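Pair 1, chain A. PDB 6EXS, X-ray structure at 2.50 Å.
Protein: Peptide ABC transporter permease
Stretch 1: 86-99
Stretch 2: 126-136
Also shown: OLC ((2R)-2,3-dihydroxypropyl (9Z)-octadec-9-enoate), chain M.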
# COMPACT_ATOMS: atom_id res chain seq x y z
N GLY A 86 8.61 -2.85 21.44
CA GLY A 86 7.62 -1.81 21.69
C GLY A 86 7.41 -1.15 20.35
O GLY A 86 8.16 -1.41 19.41
N THR A 87 6.39 -0.29 20.23
CA THR A 87 6.10 0.35 18.95
C THR A 87 7.10 1.46 18.63
O THR A 87 7.42 1.65 17.45
CB THR A 87 4.63 0.81 18.87
OG1 THR A 87 4.36 1.66 19.98
CG2 THR A 87 3.66 -0.36 18.89
N ARG A 88 7.65 2.14 19.66
CA ARG A 88 8.62 3.23 19.47
C ARG A 88 9.93 2.77 18.86
O ARG A 88 10.35 3.32 17.84
CB ARG A 88 8.87 4.01 20.78
CG ARG A 88 7.64 4.75 21.27
CD ARG A 88 7.41 6.13 20.66
NE ARG A 88 8.31 7.14 21.21
CZ ARG A 88 8.14 7.76 22.38
NH1 ARG A 88 7.10 7.45 23.15
NH2 ARG A 88 9.00 8.68 22.78
N GLY A 89 10.52 1.73 19.46
CA GLY A 89 11.75 1.12 18.98
C GLY A 89 11.65 0.64 17.55
O GLY A 89 12.52 0.95 16.74
N ALA A 90 10.53 -0.05 17.24
CA ALA A 90 10.18 -0.59 15.92
C ALA A 90 10.00 0.51 14.85
O ALA A 90 10.45 0.32 13.71
CB ALA A 90 8.92 -1.45 16.02
N THR A 91 9.36 1.66 15.21
CA THR A 91 9.15 2.82 14.33
C THR A 91 10.53 3.43 13.97
O THR A 91 10.76 3.82 12.83
CB THR A 91 8.23 3.89 15.02
OG1 THR A 91 6.98 3.30 15.36
CG2 THR A 91 8.00 5.15 14.16
N LEU A 92 11.44 3.52 14.98
CA LEU A 92 12.78 4.10 14.86
C LEU A 92 13.71 3.20 14.05
O LEU A 92 14.41 3.70 13.16
CB LEU A 92 13.36 4.43 16.25
CG LEU A 92 14.76 5.08 16.36
CD1 LEU A 92 14.94 6.26 15.41
CD2 LEU A 92 15.03 5.53 17.78
N LEU A 93 13.73 1.89 14.36
CA LEU A 93 14.57 0.95 13.62
C LEU A 93 14.10 0.90 12.17
O LEU A 93 14.93 0.98 11.26
CB LEU A 93 14.60 -0.45 14.26
CG LEU A 93 15.59 -1.45 13.64
CD1 LEU A 93 17.00 -0.90 13.60
CD2 LEU A 93 15.57 -2.76 14.40
N GLY A 94 12.78 0.88 11.97
CA GLY A 94 12.16 0.91 10.65
C GLY A 94 12.62 2.10 9.84
O GLY A 94 13.11 1.92 8.72
N ALA A 95 12.53 3.31 10.42
CA ALA A 95 12.94 4.57 9.79
C ALA A 95 14.41 4.57 9.34
O ALA A 95 14.70 5.02 8.24
CB ALA A 95 12.68 5.73 10.73
N VAL A 96 15.33 4.04 10.19
CA VAL A 96 16.78 3.95 9.92
C VAL A 96 16.99 2.99 8.75
O VAL A 96 17.66 3.34 7.78
CB VAL A 96 17.58 3.55 11.20
CG1 VAL A 96 19.05 3.25 10.87
CG2 VAL A 96 17.50 4.64 12.26
N LEU A 97 16.37 1.80 8.82
CA LEU A 97 16.42 0.78 7.77
C LEU A 97 15.89 1.32 6.43
O LEU A 97 16.53 1.07 5.40
CB LEU A 97 15.68 -0.48 8.23
CG LEU A 97 16.39 -1.29 9.32
CD1 LEU A 97 15.51 -2.38 9.84
CD2 LEU A 97 17.69 -1.92 8.80
N ILE A 98 14.77 2.09 6.44
CA ILE A 98 14.18 2.72 5.25
C ILE A 98 15.19 3.71 4.61
O ILE A 98 15.37 3.66 3.38
CB ILE A 98 12.79 3.36 5.56
CG1 ILE A 98 11.71 2.27 5.73
CG2 ILE A 98 12.37 4.40 4.50
CD1 ILE A 98 10.48 2.71 6.52
N ILE A 99 15.88 4.56 5.43
CA ILE A 99 16.91 5.51 4.94
C ILE A 99 18.07 4.76 4.24
O ILE A 99 18.59 5.25 3.24
CB ILE A 99 17.44 6.45 6.06
CG1 ILE A 99 16.30 7.29 6.61
CG2 ILE A 99 18.55 7.38 5.55
CD1 ILE A 99 16.51 7.87 7.97
N GLY A 126 7.76 -2.72 7.22
CA GLY A 126 7.05 -3.67 8.07
C GLY A 126 7.18 -3.31 9.53
O GLY A 126 6.25 -3.54 10.30
N LEU A 127 8.31 -2.69 9.90
CA LEU A 127 8.60 -2.23 11.27
C LEU A 127 7.98 -0.86 11.58
O LEU A 127 7.46 -0.65 12.67
CB LEU A 127 10.12 -2.19 11.52
CG LEU A 127 10.83 -3.52 11.77
CD1 LEU A 127 12.33 -3.31 11.77
CD2 LEU A 127 10.42 -4.13 13.11
N MET A 128 8.08 0.08 10.63
CA MET A 128 7.58 1.43 10.83
C MET A 128 6.09 1.58 10.59
O MET A 128 5.42 2.17 11.43
CB MET A 128 8.37 2.43 9.98
CG MET A 128 8.21 3.86 10.43
SD MET A 128 8.99 4.99 9.28
CE MET A 128 8.27 6.53 9.80
N LYS A 129 5.57 1.10 9.42
CA LYS A 129 4.17 1.29 9.00
C LYS A 129 3.09 0.94 10.04
O LYS A 129 2.34 1.86 10.38
CB LYS A 129 3.86 0.57 7.69
CG LYS A 129 3.38 1.48 6.60
CD LYS A 129 4.22 1.23 5.37
CE LYS A 129 3.46 1.65 4.15
NZ LYS A 129 4.32 1.65 2.95
N PRO A 130 2.95 -0.30 10.57
CA PRO A 130 1.85 -0.55 11.51
C PRO A 130 2.04 0.09 12.88
O PRO A 130 1.06 0.36 13.58
CB PRO A 130 1.81 -2.08 11.59
CG PRO A 130 3.21 -2.50 11.34
CD PRO A 130 3.71 -1.54 10.31
N ASN A 131 3.30 0.36 13.24
CA ASN A 131 3.70 0.84 14.55
C ASN A 131 3.53 2.34 14.75
O ASN A 131 3.12 2.73 15.84
CB ASN A 131 5.09 0.36 14.87
CG ASN A 131 5.02 -1.14 15.09
OD1 ASN A 131 4.05 -1.66 15.67
ND2 ASN A 131 5.95 -1.89 14.53
N ILE A 132 3.75 3.16 13.70
CA ILE A 132 3.50 4.62 13.75
C ILE A 132 1.99 4.87 13.94
O ILE A 132 1.61 5.77 14.70
CB ILE A 132 4.11 5.40 12.52
CG1 ILE A 132 3.96 6.93 12.69
CG2 ILE A 132 3.56 4.91 11.18
CD1 ILE A 132 5.08 7.80 12.10
N SER A 133 1.14 4.04 13.28
CA SER A 133 -0.32 4.10 13.30
C SER A 133 -0.83 3.82 14.70
O SER A 133 -1.73 4.52 15.19
CB SER A 133 -0.91 3.09 12.32
OG SER A 133 -1.71 3.73 11.35
N ASN A 134 -0.24 2.81 15.34
CA ASN A 134 -0.53 2.38 16.69
C ASN A 134 -0.26 3.51 17.70
O ASN A 134 -1.12 3.79 18.54
CB ASN A 134 0.29 1.14 17.00
CG ASN A 134 -0.16 0.41 18.22
OD1 ASN A 134 0.04 0.85 19.35
ND2 ASN A 134 -0.80 -0.73 18.02
N ILE A 135 0.93 4.16 17.59
CA ILE A 135 1.35 5.28 18.46
C ILE A 135 0.32 6.42 18.40
O ILE A 135 -0.11 6.88 19.45
CB ILE A 135 2.81 5.76 18.17
CG1 ILE A 135 3.83 4.66 18.56
CG2 ILE A 135 3.13 7.07 18.89
CD1 ILE A 135 5.21 4.76 17.85
N VAL A 136 -0.11 6.79 17.18
CA VAL A 136 -1.12 7.83 16.89
C VAL A 136 -2.41 7.60 17.71
O VAL A 136 -2.85 8.50 18.42
CB VAL A 136 -1.41 7.95 15.36
CG1 VAL A 136 -2.64 8.79 15.09
CG2 VAL A 136 -0.20 8.50 14.62
C24 OLC M . 14.74 -1.41 21.43
C5 OLC M . 20.49 1.47 15.50
C4 OLC M . 19.00 1.78 15.47
C3 OLC M . 18.28 1.47 16.77
C2 OLC M . 16.79 1.73 16.69
C21 OLC M . 15.05 -0.43 19.13
C1 OLC M . 16.03 1.42 17.95
C22 OLC M . 15.72 -0.82 20.43
O19 OLC M . 15.45 2.24 18.61
O25 OLC M . 13.83 -0.43 21.92
O23 OLC M . 16.76 -1.76 20.16
O20 OLC M . 16.06 0.11 18.24
O HOH W 1 1.87 2.49 20.55

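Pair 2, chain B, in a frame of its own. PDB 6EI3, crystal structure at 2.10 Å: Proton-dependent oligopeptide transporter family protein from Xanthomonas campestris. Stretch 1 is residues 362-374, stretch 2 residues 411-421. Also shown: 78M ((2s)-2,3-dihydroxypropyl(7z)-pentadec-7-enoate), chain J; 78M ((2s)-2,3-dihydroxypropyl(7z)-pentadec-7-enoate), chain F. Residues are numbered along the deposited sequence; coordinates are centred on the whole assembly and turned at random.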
# COMPACT_ATOMS: atom_id res chain seq x y z
N THR B 362 8.79 18.77 -11.63
CA THR B 362 9.31 18.61 -10.26
C THR B 362 8.59 17.46 -9.58
O THR B 362 7.50 17.08 -9.99
CB THR B 362 9.14 19.89 -9.42
OG1 THR B 362 7.75 20.13 -9.19
CG2 THR B 362 9.84 21.13 -10.03
N SER B 363 9.20 16.91 -8.53
CA SER B 363 8.62 15.79 -7.81
C SER B 363 7.20 16.12 -7.23
O SER B 363 6.30 15.31 -7.36
CB SER B 363 9.59 15.28 -6.74
OG SER B 363 9.77 16.27 -5.75
N LEU B 364 6.99 17.35 -6.75
CA LEU B 364 5.69 17.75 -6.20
C LEU B 364 4.64 18.01 -7.29
O LEU B 364 3.46 17.73 -7.06
CB LEU B 364 5.83 18.94 -5.24
CG LEU B 364 6.47 18.61 -3.87
CD1 LEU B 364 6.69 19.87 -3.07
CD2 LEU B 364 5.65 17.55 -3.07
N ARG B 365 5.07 18.44 -8.49
CA ARG B 365 4.19 18.63 -9.65
C ARG B 365 3.75 17.27 -10.17
O ARG B 365 2.59 17.11 -10.54
CB ARG B 365 4.88 19.42 -10.79
CG ARG B 365 4.64 20.92 -10.70
CD ARG B 365 5.55 21.66 -11.66
NE ARG B 365 5.18 23.07 -11.77
CZ ARG B 365 5.79 23.94 -12.56
NH1 ARG B 365 6.80 23.55 -13.34
NH2 ARG B 365 5.40 25.21 -12.60
N ARG B 366 4.68 16.30 -10.21
CA ARG B 366 4.38 14.93 -10.63
C ARG B 366 3.34 14.34 -9.68
O ARG B 366 2.36 13.77 -10.13
CB ARG B 366 5.64 14.06 -10.61
CG ARG B 366 6.66 14.37 -11.72
CD ARG B 366 7.88 13.45 -11.57
NE ARG B 366 9.05 14.01 -12.24
CZ ARG B 366 10.21 13.38 -12.39
NH1 ARG B 366 10.37 12.15 -11.92
NH2 ARG B 366 11.21 13.97 -13.03
N MET B 367 3.55 14.51 -8.36
CA MET B 367 2.66 13.95 -7.36
C MET B 367 1.24 14.54 -7.44
O MET B 367 0.28 13.77 -7.47
CB MET B 367 3.26 14.07 -5.97
CG MET B 367 4.46 13.12 -5.77
SD MET B 367 5.25 13.39 -4.18
CE MET B 367 4.13 12.46 -3.11
N THR B 368 1.11 15.88 -7.56
CA THR B 368 -0.19 16.56 -7.69
C THR B 368 -0.92 16.03 -8.93
O THR B 368 -2.09 15.63 -8.84
CB THR B 368 0.02 18.10 -7.80
OG1 THR B 368 0.87 18.55 -6.75
CG2 THR B 368 -1.30 18.87 -7.78
N SER B 369 -0.20 16.00 -10.09
CA SER B 369 -0.70 15.52 -11.38
C SER B 369 -1.12 14.06 -11.30
O SER B 369 -2.11 13.69 -11.91
CB SER B 369 0.35 15.69 -12.47
OG SER B 369 0.74 17.05 -12.63
N GLY B 370 -0.38 13.27 -10.52
CA GLY B 370 -0.62 11.85 -10.31
C GLY B 370 -1.93 11.57 -9.60
O GLY B 370 -2.65 10.65 -9.99
N ILE B 371 -2.25 12.37 -8.55
CA ILE B 371 -3.50 12.20 -7.80
C ILE B 371 -4.67 12.58 -8.71
O ILE B 371 -5.67 11.87 -8.76
CB ILE B 371 -3.49 13.01 -6.49
CG1 ILE B 371 -2.27 12.64 -5.60
CG2 ILE B 371 -4.82 12.86 -5.71
CD1 ILE B 371 -2.01 13.65 -4.45
N ALA B 372 -4.51 13.69 -9.46
CA ALA B 372 -5.50 14.20 -10.40
C ALA B 372 -5.83 13.16 -11.50
O ALA B 372 -7.01 12.90 -11.75
CB ALA B 372 -5.01 15.50 -11.01
N PHE B 373 -4.80 12.51 -12.11
CA PHE B 373 -5.00 11.49 -13.13
C PHE B 373 -5.72 10.25 -12.61
O PHE B 373 -6.51 9.66 -13.35
CB PHE B 373 -3.70 11.11 -13.85
CG PHE B 373 -3.46 11.98 -15.06
CD1 PHE B 373 -4.11 11.73 -16.26
CD2 PHE B 373 -2.58 13.06 -15.00
CE1 PHE B 373 -3.89 12.54 -17.38
CE2 PHE B 373 -2.35 13.86 -16.12
CZ PHE B 373 -3.01 13.60 -17.31
N SER B 374 -5.52 9.89 -11.32
CA SER B 374 -6.23 8.77 -10.71
C SER B 374 -7.74 9.16 -10.62
O SER B 374 -8.60 8.32 -10.85
CB SER B 374 -5.63 8.38 -9.36
OG SER B 374 -6.09 9.18 -8.28
N VAL B 411 2.59 5.99 -11.72
CA VAL B 411 3.97 6.31 -12.11
C VAL B 411 4.33 7.76 -11.68
O VAL B 411 5.45 8.00 -11.22
CB VAL B 411 4.19 6.05 -13.63
CG1 VAL B 411 5.45 6.72 -14.14
CG2 VAL B 411 4.21 4.55 -13.94
N LEU B 412 3.35 8.68 -11.75
CA LEU B 412 3.54 10.08 -11.36
C LEU B 412 3.57 10.29 -9.84
O LEU B 412 4.35 11.12 -9.38
CB LEU B 412 2.45 10.97 -11.98
CG LEU B 412 2.50 11.26 -13.48
CD1 LEU B 412 1.19 11.93 -13.94
CD2 LEU B 412 3.67 12.18 -13.84
N VAL B 413 2.71 9.60 -9.06
CA VAL B 413 2.70 9.90 -7.62
C VAL B 413 3.39 8.79 -6.78
O VAL B 413 4.19 9.12 -5.89
CB VAL B 413 1.29 10.30 -7.08
CG1 VAL B 413 0.25 9.19 -7.26
CG2 VAL B 413 1.35 10.77 -5.62
N SER B 414 3.08 7.51 -7.04
CA SER B 414 3.61 6.39 -6.27
C SER B 414 5.09 6.19 -6.45
O SER B 414 5.79 6.09 -5.43
CB SER B 414 2.84 5.10 -6.57
OG SER B 414 3.23 4.09 -5.66
N ALA B 415 5.59 6.21 -7.70
CA ALA B 415 7.03 6.08 -7.97
C ALA B 415 7.84 7.32 -7.47
O ALA B 415 8.99 7.17 -7.09
CB ALA B 415 7.26 5.86 -9.46
N THR B 416 7.22 8.51 -7.47
CA THR B 416 7.84 9.77 -7.04
C THR B 416 7.85 9.97 -5.51
O THR B 416 8.83 10.49 -4.98
CB THR B 416 7.09 10.93 -7.69
OG1 THR B 416 6.97 10.69 -9.09
CG2 THR B 416 7.77 12.27 -7.46
N GLY B 417 6.74 9.62 -4.84
CA GLY B 417 6.54 9.84 -3.42
C GLY B 417 7.66 9.43 -2.50
O GLY B 417 8.12 10.21 -1.67
N ILE B 418 8.11 8.19 -2.65
CA ILE B 418 9.13 7.60 -1.81
C ILE B 418 10.53 8.18 -2.12
O ILE B 418 11.28 8.50 -1.20
CB ILE B 418 9.01 6.03 -1.87
CG1 ILE B 418 9.79 5.36 -0.73
CG2 ILE B 418 9.34 5.43 -3.24
CD1 ILE B 418 9.25 5.71 0.69
N GLU B 419 10.82 8.43 -3.40
CA GLU B 419 12.06 9.07 -3.82
C GLU B 419 12.10 10.53 -3.29
O GLU B 419 13.13 11.00 -2.80
CB GLU B 419 12.16 9.05 -5.35
CG GLU B 419 13.55 9.33 -5.88
CD GLU B 419 13.74 9.19 -7.39
OE1 GLU B 419 12.95 8.45 -8.03
OE2 GLU B 419 14.69 9.81 -7.92
N PHE B 420 10.95 11.23 -3.36
CA PHE B 420 10.85 12.59 -2.86
C PHE B 420 11.09 12.60 -1.35
O PHE B 420 11.86 13.41 -0.85
CB PHE B 420 9.46 13.20 -3.19
CG PHE B 420 9.13 14.41 -2.35
CD1 PHE B 420 9.62 15.67 -2.69
CD2 PHE B 420 8.36 14.30 -1.20
CE1 PHE B 420 9.32 16.79 -1.91
CE2 PHE B 420 8.08 15.42 -0.42
CZ PHE B 420 8.57 16.65 -0.78
N ALA B 421 10.42 11.72 -0.61
CA ALA B 421 10.56 11.70 0.85
C ALA B 421 12.00 11.39 1.28
O ALA B 421 12.51 12.05 2.18
CB ALA B 421 9.59 10.72 1.45
O21 78M J . 7.52 26.65 -7.07
C20 78M J . 6.91 25.60 -6.33
C18 78M J . 5.56 25.25 -6.89
O19 78M J . 4.72 26.41 -6.92
C17 78M J . 4.88 24.14 -6.12
O2 78M J . 3.61 23.89 -6.77
C1 78M J . 3.25 22.61 -6.96
O1 78M J . 3.95 21.67 -6.72
C2 78M J . 1.85 22.52 -7.51
C3 78M J . 1.69 21.45 -8.58
C4 78M J . 0.51 21.67 -9.50
C5 78M J . 0.58 20.81 -10.75
C6 78M J . -0.67 20.85 -11.61
C7 78M J . -0.46 20.13 -12.92
C8 78M J . -1.37 19.58 -13.71
C9 78M J . -2.86 19.53 -13.53
C10 78M J . -3.37 18.16 -13.06
C11 78M J . -3.53 17.10 -14.16
C12 78M J . -4.81 17.19 -15.00
C13 78M J . -6.11 16.96 -14.23
C15 78M J . -8.59 17.38 -14.12
C14 78M J . -7.37 17.28 -15.00
O21 78M F . -21.55 3.04 -25.64
C20 78M F . -21.19 3.82 -24.51
C18 78M F . -20.26 4.95 -24.91
O19 78M F . -19.04 4.42 -25.44
C17 78M F . -20.01 5.94 -23.80
O2 78M F . -19.05 5.41 -22.85
C1 78M F . -17.79 5.87 -22.91
O1 78M F . -17.34 6.46 -23.86
C2 78M F . -17.04 5.58 -21.65
C3 78M F . -15.58 6.01 -21.68
C4 78M F . -15.22 7.02 -20.61
C5 78M F . -15.18 8.47 -21.06
C6 78M F . -14.98 9.46 -19.91
C7 78M F . -13.72 10.26 -20.02
C8 78M F . -12.53 9.93 -19.54
C9 78M F . -11.27 10.73 -19.64
C10 78M F . -10.74 10.86 -21.07
C11 78M F . -9.81 12.05 -21.29
C12 78M F . -8.35 11.80 -20.94
C13 78M F . -7.51 13.06 -20.86
C15 78M F . -5.23 14.09 -20.53
C14 78M F . -6.03 12.81 -20.62

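Two helices packed against each other in pair 1 (86-99 on 126-136) and in pair 2 (363-374 on 411-421). In both, the axes approach to 7.0 Å and run roughly antiparallel, at 139° in pair 1 and 140° in pair 2; 14 central residues superpose with an RMSD of 0.6 Å. The buried surface is similar, 625 and 587 Å², and no direct hydrogen bond crosses either interface.

Both pairs have a glycine at the same position, Gly94(A) matched to Gly370(B). Its CA lies 3.8 Å from CB of Leu127(A) in pair 1, and 3.6 Å from CB of Leu412(B) in pair 2. A CB here would point at the partner helix and fall 2.7 Å from Met128(A) N or 2.7 Å from Val413(B) CB, so the bare backbone permits the close approach. The matched leucines, Leu127(A) and Leu412(B), share the m,t rotamer and are knobs in equivalent holes. Leu127(A) sits among Ala90(A), Leu93(A), Gly94(A) and Leu97(A); Leu412(B) sits among Arg366(B), Ser369(B), Gly370(B) and Phe373(B). At the matched residues Leu97(A) and Phe373(B), CD1 of Leu127(A) meets CD1 of Leu97(A) at 3.8 Å, whereas CD1 of Leu412(B) meets CD2 of Phe373(B) at 4.1 Å.

Thr91(A) and Met367(B) are the reciprocal knobs. Thr91(A) is short; its OG1 donates to Thr87(A) O at 2.7 Å within its own helix and touches CD1 of Ile135(A) at 3.4 Å. Met367(B) is longer, and its CE reaches CA of Gly417(B) at 3.6 Å. Gly417(B) matches Ile132(A): the large knob meets a glycine, the small one an isoleucine. On the opposing helix the sizes are reversed. Met128(A) is a third knob in pair 1, its SD 3.9 Å from CD1 of Ile98(A); its match, the shorter Val413(B), places CG2 4.1 Å from CG1 of Ile371(B), the match of Ala95(A).

Asn131(A) and Thr416(B) both point toward the partner helix, yet each turns a donor back on its own helix: Asn131(A) ND2 to Leu127(A) O, and Thr416(B) OG1 to Leu412(B) O, both at 2.7 Å. Their neighbours are Ala90(A), whose CB is 3.4 Å from Asn131(A) ND2, and Arg366(B), whose CD is 3.8 Å from Thr416(B) OG1.

Ile135(A) matches Phe420(B), and Thr87(A) matches Ser363(B); all four point toward the partner helix. CG1 of Ile135(A) packs 3.4 Å from OG1 of Thr87(A), and a water joins that OG1 to OD1 of Asn134(A), 2.7 Å from each. In pair 2, OG of Ser363(B) lies 3.1 Å from CD1 of Phe420(B), and CD2 of Leu364(B) lies over a face of the Phe420(B) ring, 3.8 Å from its CZ.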